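Local atomic coordinates of restriction endonuclease Hpy99I (Helicobacter pylori, PDB entry 3GOX), a protein that acts as a type II restriction endonuclease of the beta-beta-alpha-Me class, binding zinc and probably cutting double-stranded DNA at its target sequence. Residues A43-I48 and S59-I64; V34-N39 and N51-V56. One frame throughout, in Å; residues are numbered along the deposited sequence. Where two conformers were deposited one is given.

Interaction 1: A43-I48 and S59-I64; sequences AMVLFI and SELEAI
A43 O accepts a backbone hydrogen bond from V56 N, which ties strand 42-47 to its neighbour 52-57 while the methyl group of A43 turns toward L61. The contact with 59-64 is purely apolar and runs through L61 alone. The closest meeting is tip to tip: L61 CD1 lies 3.8 Å from V45 CG2. V45 has CG1 anti to the backbone N (chi1 -179°), which leaves CG2 beside that N and pointing at the leucine. L61 CD1 also comes within 4.3 Å of A43 CB. In what is probably an SH3-like domain, a strongly curved antiparallel sheet closes over such a core; strand 42-47 lies next to the edge strand 52-57, strand 61-63 is outermost at the other end, and the axes of 42-47 and 61-63 are 11.3 Å apart and cross at 74°. The other branch, L61 CD2, meets the F47 ring obliquely, 4.3 Å from CZ. That ring is braced from within its own strand, since V45 CG1 sits 3.6 Å above one face, offset toward the rim. A43, V45 and F47 are every second residue of their strand, and F47 reaches L61 only with the end of its ring. V18 of strand 17-20 and V56 of strand 52-57 each touch both V45 and L61.

Interaction 2: V34-N39 and N51-V56; sequences VIRAVN and NELKRV
Strands 32-39 and 52-57 flank strand 42-47 in an antiparallel meander, and this contact joins them across that middle strand at the exposed surface of the sheet. Being two strands apart, they run nearly parallel and meet through side chains alone. R36 and L53 make the apolar half. L53 CD2 lies 4.2 Å from R36 CB, and R36 CG is just as near, the two side chains crossing at about a right angle. Beyond this touch the arginine chain bends away, bringing its guanidinium back along its own strand, where V34 CG1 sits 3.5 Å above one face, offset toward the rim. V137 of the second subunit packs on both V34 and R36.

Farther along, N39 and R55 make the polar half. R55 NH1 donates to N39 OD1 at 3.3 Å with an N-H...O angle of 149°, and R55 NH2 adds a weak bond to the same oxygen, N39 OD1, at 3.4 Å, so the amide oxygen sits at the guanidinium edge, near its plane. The amide and guanidinium planes are 71° apart, and NH1 approaches from above the carbonyl plane, not on a lone pair. R55 leaves its backbone extended and then bends at chi3 (-69°), which swings the guanidinium over the middle strand, where it packs on M44. N39 has two conformers and the bond is described for one, so its permanence is doubtful. Within strand 32-39, R36 and A37 both face M44 of strand 42-47 in a classic beta bulge. The two outer strands of the meander 32-39, 42-47, 52-57 are thus linked across its middle strand, probably within an SH3-like domain.

From the N terminus the chain forms strand 17-20, then 32-39, turns back through 42-47, returns along 52-57 and reaches the short strand 61-63. Interaction 2 closes the loop from 34-39 to 51-56, and interaction 1 closes the one from 43-48 to 59-64; the segments alternate, so the two loops cross. Strand 42-47 is what they share in the sheet: M44 O is 2.8 Å from R36 N, a probable hydrogen bond, while the backbones of A43 and V45 pair with strand 52-57. The inward residues of 42-47 serve interaction 1, packing it against 61-63, the edge strand at the far end of the sheet, whereas interaction 2 spans the outer surface.

Interaction 1: A43-I48 and S59-I64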
ATOM      1  N   ALA A  43      33.900  15.274 -14.651  1.00 14.82           N
ATOM      2  CA  ALA A  43      32.604  14.761 -15.042  1.00 14.87           C
ATOM      3  C   ALA A  43      31.558  15.752 -14.580  1.00 15.07           C
ATOM      4  O   ALA A  43      31.734  16.422 -13.549  1.00 15.57           O
ATOM      5  CB  ALA A  43      32.369  13.409 -14.396  1.00 15.98           C
ATOM      6  N   MET A  44      30.478  15.834 -15.342  1.00 13.88           N
ATOM      7  CA  MET A  44      29.246  16.473 -14.881  1.00 14.33           C
ATOM      8  C   MET A  44      28.424  15.381 -14.223  1.00 13.83           C
ATOM      9  O   MET A  44      28.070  14.404 -14.883  1.00 14.12           O
ATOM     10  CB  MET A  44      28.473  17.084 -16.036  1.00 14.75           C
ATOM     11  CG  MET A  44      29.217  18.198 -16.741  1.00 16.93           C
ATOM     12  SD  MET A  44      29.604  19.603 -15.645  1.00 22.31           S
ATOM     13  CE  MET A  44      27.997  20.052 -14.997  1.00 24.76           C
ATOM     14  N   VAL A  45      28.171  15.527 -12.920  1.00 13.20           N
ATOM     15  CA  VAL A  45      27.511  14.491 -12.127  1.00 12.77           C
ATOM     16  C   VAL A  45      26.158  15.016 -11.653  1.00 13.02           C
ATOM     17  O   VAL A  45      26.082  16.112 -11.111  1.00 13.87           O
ATOM     18  CB  VAL A  45      28.343  14.150 -10.879  1.00 12.57           C
ATOM     19  CG1 VAL A  45      27.661  13.054 -10.059  1.00 13.15           C
ATOM     20  CG2 VAL A  45      29.750  13.733 -11.238  1.00 14.25           C
ATOM     21  N   LEU A  46      25.103  14.242 -11.864  1.00 12.74           N
ATOM     22  CA  LEU A  46      23.793  14.546 -11.238  1.00 12.43           C
ATOM     23  C   LEU A  46      23.745  13.833  -9.912  1.00 13.00           C
ATOM     24  O   LEU A  46      23.637  12.591  -9.862  1.00 13.66           O
ATOM     25  CB  LEU A  46      22.618  14.088 -12.110  1.00 12.84           C
ATOM     26  CG  LEU A  46      21.239  14.293 -11.483  1.00 12.64           C
ATOM     27  CD1 LEU A  46      20.992  15.763 -11.203  1.00 14.79           C
ATOM     28  CD2 LEU A  46      20.162  13.749 -12.403  1.00 13.37           C
ATOM     29  N   PHE A  47      23.813  14.622  -8.845  1.00 13.03           N
ATOM     30  CA  PHE A  47      23.622  14.087  -7.502  1.00 13.55           C
ATOM     31  C   PHE A  47      22.126  13.982  -7.242  1.00 12.98           C
ATOM     32  O   PHE A  47      21.400  14.966  -7.264  1.00 12.88           O
ATOM     33  CB  PHE A  47      24.377  14.933  -6.488  1.00 12.99           C
ATOM     34  CG  PHE A  47      25.845  14.715  -6.545  1.00 13.21           C
ATOM     35  CD1 PHE A  47      26.379  13.551  -6.030  1.00 13.88           C
ATOM     36  CD2 PHE A  47      26.692  15.636  -7.145  1.00 14.51           C
ATOM     37  CE1 PHE A  47      27.737  13.313  -6.087  1.00 14.03           C
ATOM     38  CE2 PHE A  47      28.054  15.406  -7.206  1.00 14.13           C
ATOM     39  CZ  PHE A  47      28.584  14.240  -6.686  1.00 13.95           C
ATOM     40  N   ILE A  48      21.676  12.748  -7.048  1.00 14.00           N
ATOM     41  CA  ILE A  48      20.265  12.409  -7.206  1.00 15.00           C
ATOM     42  C   ILE A  48      19.395  12.932  -6.055  1.00 14.70           C
ATOM     43  O   ILE A  48      18.285  13.422  -6.295  1.00 15.85           O
ATOM     44  CB  ILE A  48      20.074  10.886  -7.377  1.00 15.12           C
ATOM     45  CG1 ILE A  48      20.810  10.423  -8.639  1.00 16.79           C
ATOM     46  CG2 ILE A  48      18.581  10.509  -7.411  1.00 16.83           C
ATOM     47  CD1 ILE A  48      21.098   8.940  -8.666  1.00 18.85           C
ATOM     48  N   SER A  59      39.141  12.732  -9.330  1.00 15.56           N
ATOM     49  CA  SER A  59      39.783  12.390  -8.055  1.00 15.45           C
ATOM     50  C   SER A  59      38.863  12.511  -6.847  1.00 15.02           C
ATOM     51  O   SER A  59      39.144  11.916  -5.802  1.00 15.78           O
ATOM     52  CB  SER A  59      41.032  13.242  -7.835  1.00 15.38           C
ATOM     53  OG  SER A  59      40.708  14.610  -7.684  1.00 16.97           O
ATOM     54  N   GLU A  60      37.781  13.268  -6.999  1.00 14.20           N
ATOM     55  CA  GLU A  60      36.795  13.493  -5.933  1.00 13.53           C
ATOM     56  C   GLU A  60      35.662  12.452  -5.954  1.00 14.10           C
ATOM     57  O   GLU A  60      34.756  12.531  -5.133  1.00 14.05           O
ATOM     58  CB  GLU A  60      36.193  14.892  -6.080  1.00 14.11           C
ATOM     59  CG  GLU A  60      37.156  16.036  -5.905  1.00 16.01           C
ATOM     60  CD  GLU A  60      37.537  16.288  -4.460  1.00 20.46           C
ATOM     61  OE1 GLU A  60      36.681  16.089  -3.566  1.00 23.66           O
ATOM     62  OE2 GLU A  60      38.705  16.667  -4.211  1.00 24.31           O
ATOM     63  N   LEU A  61      35.707  11.500  -6.893  1.00 13.01           N
ATOM     64  CA  LEU A  61      34.617  10.516  -7.097  1.00 13.30           C
ATOM     65  C   LEU A  61      35.129   9.096  -6.932  1.00 13.62           C
ATOM     66  O   LEU A  61      36.293   8.819  -7.237  1.00 14.84           O
ATOM     67  CB  LEU A  61      34.047  10.640  -8.505  1.00 12.75           C
ATOM     68  CG  LEU A  61      33.457  12.007  -8.869  1.00 14.16           C
ATOM     69  CD1 LEU A  61      33.103  12.100 -10.349  1.00 15.52           C
ATOM     70  CD2 LEU A  61      32.255  12.357  -7.985  1.00 14.31           C
ATOM     71  N   GLU A  62      34.254   8.210  -6.445  1.00 14.13           N
ATOM     72  CA  GLU A  62      34.546   6.797  -6.342  1.00 14.61           C
ATOM     73  C   GLU A  62      33.401   6.031  -7.036  1.00 13.93           C
ATOM     74  O   GLU A  62      32.236   6.187  -6.689  1.00 13.58           O
ATOM     75  CB  GLU A  62      34.655   6.389  -4.882  1.00 15.75           C
ATOM     76  CG  GLU A  62      34.989   4.943  -4.679  1.00 19.72           C
ATOM     77  CD  GLU A  62      35.083   4.572  -3.206  1.00 26.73           C
ATOM     78  OE1 GLU A  62      35.383   5.456  -2.360  1.00 31.39           O
ATOM     79  OE2 GLU A  62      34.860   3.383  -2.901  1.00 31.87           O
ATOM     80  N   ALA A  63      33.733   5.209  -8.021  1.00 14.17           N
ATOM     81  CA  ALA A  63      32.749   4.359  -8.691  1.00 14.02           C
ATOM     82  C   ALA A  63      32.174   3.352  -7.709  1.00 14.29           C
ATOM     83  O   ALA A  63      32.880   2.795  -6.871  1.00 15.20           O
ATOM     84  CB  ALA A  63      33.383   3.602  -9.861  1.00 14.38           C
ATOM     85  N   ILE A  64      30.859   3.144  -7.824  1.00 13.96           N
ATOM     86  CA  ILE A  64      30.167   2.106  -7.070  1.00 14.56           C
ATOM     87  C   ILE A  64      29.374   1.169  -7.984  1.00 14.02           C
ATOM     88  O   ILE A  64      28.998   1.528  -9.117  1.00 14.63           O
ATOM     89  CB  ILE A  64      29.231   2.702  -5.984  1.00 14.71           C
ATOM     90  CG1 ILE A  64      28.096   3.538  -6.596  1.00 15.92           C
ATOM     91  CG2 ILE A  64      30.023   3.522  -5.014  1.00 16.37           C
ATOM     92  CD1 ILE A  64      26.938   3.842  -5.565  1.00 16.44           C
TER

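Interaction 2: V34-N39 and N51-V56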
ATOM      1  N   VAL A  34      25.011  10.135 -10.739  1.00 13.01           N
ATOM      2  CA  VAL A  34      25.160   9.486 -12.042  1.00 13.58           C
ATOM      3  C   VAL A  34      25.941  10.431 -12.978  1.00 12.74           C
ATOM      4  O   VAL A  34      25.739  11.664 -12.992  1.00 12.91           O
ATOM      5  CB  VAL A  34      23.794   9.088 -12.626  1.00 13.41           C
ATOM      6  CG1 VAL A  34      22.877  10.268 -12.817  1.00 14.42           C
ATOM      7  CG2 VAL A  34      23.988   8.313 -13.919  1.00 14.81           C
ATOM      8  N   ILE A  35      26.860   9.869 -13.764  1.00 12.62           N
ATOM      9  CA  ILE A  35      27.667  10.666 -14.680  1.00 13.29           C
ATOM     10  C   ILE A  35      26.832  11.054 -15.895  1.00 13.19           C
ATOM     11  O   ILE A  35      26.271  10.180 -16.556  1.00 13.04           O
ATOM     12  CB  ILE A  35      28.911   9.873 -15.143  1.00 13.78           C
ATOM     13  CG1 ILE A  35      29.736   9.421 -13.932  1.00 15.69           C
ATOM     14  CG2 ILE A  35      29.747  10.687 -16.152  1.00 14.35           C
ATOM     15  CD1 ILE A  35      30.175  10.530 -13.076  1.00 19.24           C
ATOM     16  N   ARG A  36      26.750  12.364 -16.176  1.00 12.53           N
ATOM     17  CA  ARG A  36      25.924  12.907 -17.253  1.00 12.11           C
ATOM     18  C   ARG A  36      26.710  13.458 -18.433  1.00 12.34           C
ATOM     19  O   ARG A  36      26.173  13.588 -19.530  1.00 12.62           O
ATOM     20  CB  ARG A  36      24.986  14.002 -16.702  1.00 12.26           C
ATOM     21  CG  ARG A  36      23.942  13.511 -15.695  1.00 12.20           C
ATOM     22  CD  ARG A  36      23.151  12.276 -16.153  1.00 12.60           C
ATOM     23  NE  ARG A  36      21.752  12.338 -15.764  1.00 12.46           N
ATOM     24  CZ  ARG A  36      20.916  11.308 -15.804  1.00 13.80           C
ATOM     25  NH1 ARG A  36      21.350  10.106 -16.170  1.00 14.99           N
ATOM     26  NH2 ARG A  36      19.644  11.482 -15.447  1.00 15.06           N
ATOM     27  N   ALA A  37      27.958  13.833 -18.180  1.00 12.37           N
ATOM     28  CA  ALA A  37      28.886  14.195 -19.246  1.00 12.63           C
ATOM     29  C   ALA A  37      30.296  13.976 -18.734  1.00 13.03           C
ATOM     30  O   ALA A  37      30.535  13.999 -17.540  1.00 13.18           O
ATOM     31  CB  ALA A  37      28.676  15.652 -19.691  1.00 12.69           C
ATOM     32  N   VAL A  38      31.214  13.762 -19.674  0.50 12.60           N
ATOM     33  CA  VAL A  38      32.631  13.570 -19.380  0.50 12.94           C
ATOM     34  C   VAL A  38      33.456  14.615 -20.131  0.50 13.73           C
ATOM     35  O   VAL A  38      33.281  14.811 -21.336  0.50 13.18           O
ATOM     36  CB  VAL A  38      33.107  12.150 -19.785  0.50 12.76           C
ATOM     37  CG1 VAL A  38      34.610  12.002 -19.570  0.50 13.57           C
ATOM     38  CG2 VAL A  38      32.337  11.067 -19.014  0.50 12.36           C
ATOM     39  N   ASN A  39      34.348  15.287 -19.403  0.50 15.07           N
ATOM     40  CA  ASN A  39      35.333  16.214 -19.986  0.50 16.18           C
ATOM     41  C   ASN A  39      36.773  15.983 -19.500  0.50 16.72           C
ATOM     42  O   ASN A  39      37.187  16.555 -18.495  0.50 16.97           O
ATOM     43  CB  ASN A  39      34.951  17.646 -19.640  0.50 16.52           C
ATOM     44  CG  ASN A  39      33.761  18.129 -20.417  0.50 17.52           C
ATOM     45  OD1 ASN A  39      32.650  18.207 -19.894  0.50 19.01           O
ATOM     46  ND2 ASN A  39      33.986  18.457 -21.678  0.50 18.23           N
ATOM     47  N   ASN A  51      19.178  16.655  -6.619  1.00 15.16           N
ATOM     48  CA  ASN A  51      18.915  16.941  -8.032  1.00 14.79           C
ATOM     49  C   ASN A  51      19.819  18.059  -8.526  1.00 15.34           C
ATOM     50  O   ASN A  51      19.356  18.965  -9.215  1.00 15.88           O
ATOM     51  CB  ASN A  51      17.442  17.297  -8.302  1.00 15.21           C
ATOM     52  CG  ASN A  51      17.045  17.096  -9.759  1.00 14.69           C
ATOM     53  OD1 ASN A  51      17.513  16.167 -10.425  1.00 15.80           O
ATOM     54  ND2 ASN A  51      16.164  17.960 -10.256  1.00 17.14           N
ATOM     55  N   GLU A  52      21.087  17.990  -8.137  1.00 15.57           N
ATOM     56  CA  GLU A  52      22.066  19.040  -8.408  1.00 16.73           C
ATOM     57  C   GLU A  52      23.117  18.492  -9.373  1.00 16.61           C
ATOM     58  O   GLU A  52      23.712  17.461  -9.101  1.00 14.73           O
ATOM     59  CB  GLU A  52      22.727  19.474  -7.101  1.00 18.05           C
ATOM     60  CG  GLU A  52      23.559  20.705  -7.236  1.00 22.09           C
ATOM     61  CD  GLU A  52      23.991  21.292  -5.895  1.00 26.51           C
ATOM     62  OE1 GLU A  52      23.226  21.229  -4.902  1.00 30.05           O
ATOM     63  OE2 GLU A  52      25.109  21.838  -5.860  1.00 30.79           O
ATOM     64  N   LEU A  53      23.319  19.192 -10.493  1.00 17.19           N
ATOM     65  CA  LEU A  53      24.286  18.789 -11.513  1.00 18.65           C
ATOM     66  C   LEU A  53      25.536  19.620 -11.273  1.00 18.59           C
ATOM     67  O   LEU A  53      25.481  20.854 -11.303  1.00 20.59           O
ATOM     68  CB  LEU A  53      23.719  19.042 -12.931  1.00 19.61           C
ATOM     69  CG  LEU A  53      23.669  17.856 -13.911  1.00 22.62           C
ATOM     70  CD1 LEU A  53      23.101  18.259 -15.271  1.00 27.01           C
ATOM     71  CD2 LEU A  53      25.012  17.231 -14.085  1.00 24.85           C
ATOM     72  N   LYS A  54      26.660  18.952 -11.007  1.00 17.29           N
ATOM     73  CA  LYS A  54      27.899  19.631 -10.646  1.00 18.22           C
ATOM     74  C   LYS A  54      29.064  19.116 -11.467  1.00 17.74           C
ATOM     75  O   LYS A  54      29.124  17.929 -11.785  1.00 17.03           O
ATOM     76  CB  LYS A  54      28.217  19.384  -9.174  1.00 18.54           C
ATOM     77  CG  LYS A  54      27.327  20.170  -8.215  1.00 21.98           C
ATOM     78  CD  LYS A  54      27.633  19.842  -6.772  1.00 24.14           C
ATOM     79  CE  LYS A  54      28.936  20.468  -6.311  1.00 25.09           C
ATOM     80  NZ  LYS A  54      28.853  21.941  -6.074  1.00 25.03           N
ATOM     81  N   ARG A  55      29.997  20.016 -11.778  1.00 17.17           N
ATOM     82  CA  ARG A  55      31.282  19.635 -12.367  1.00 17.17           C
ATOM     83  C   ARG A  55      32.239  19.165 -11.274  1.00 16.96           C
ATOM     84  O   ARG A  55      32.524  19.918 -10.331  1.00 17.02           O
ATOM     85  CB  ARG A  55      31.926  20.799 -13.135  1.00 17.54           C
ATOM     86  CG  ARG A  55      33.177  20.359 -13.856  1.00 20.67           C
ATOM     87  CD  ARG A  55      33.680  21.375 -14.855  1.00 26.03           C
ATOM     88  NE  ARG A  55      32.816  21.530 -16.033  1.00 30.71           N
ATOM     89  CZ  ARG A  55      32.600  20.598 -16.972  1.00 34.85           C
ATOM     90  NH1 ARG A  55      33.147  19.384 -16.896  1.00 36.04           N
ATOM     91  NH2 ARG A  55      31.804  20.882 -17.998  1.00 36.36           N
ATOM     92  N   VAL A  56      32.752  17.941 -11.410  1.00 15.96           N
ATOM     93  CA  VAL A  56      33.567  17.318 -10.363  1.00 15.59           C
ATOM     94  C   VAL A  56      34.809  16.665 -10.964  1.00 15.58           C
ATOM     95  O   VAL A  56      34.712  15.922 -11.931  1.00 15.12           O
ATOM     96  CB  VAL A  56      32.773  16.238  -9.575  1.00 15.63           C
ATOM     97  CG1 VAL A  56      33.613  15.746  -8.400  1.00 16.25           C
ATOM     98  CG2 VAL A  56      31.405  16.791  -9.080  1.00 17.49           C
TER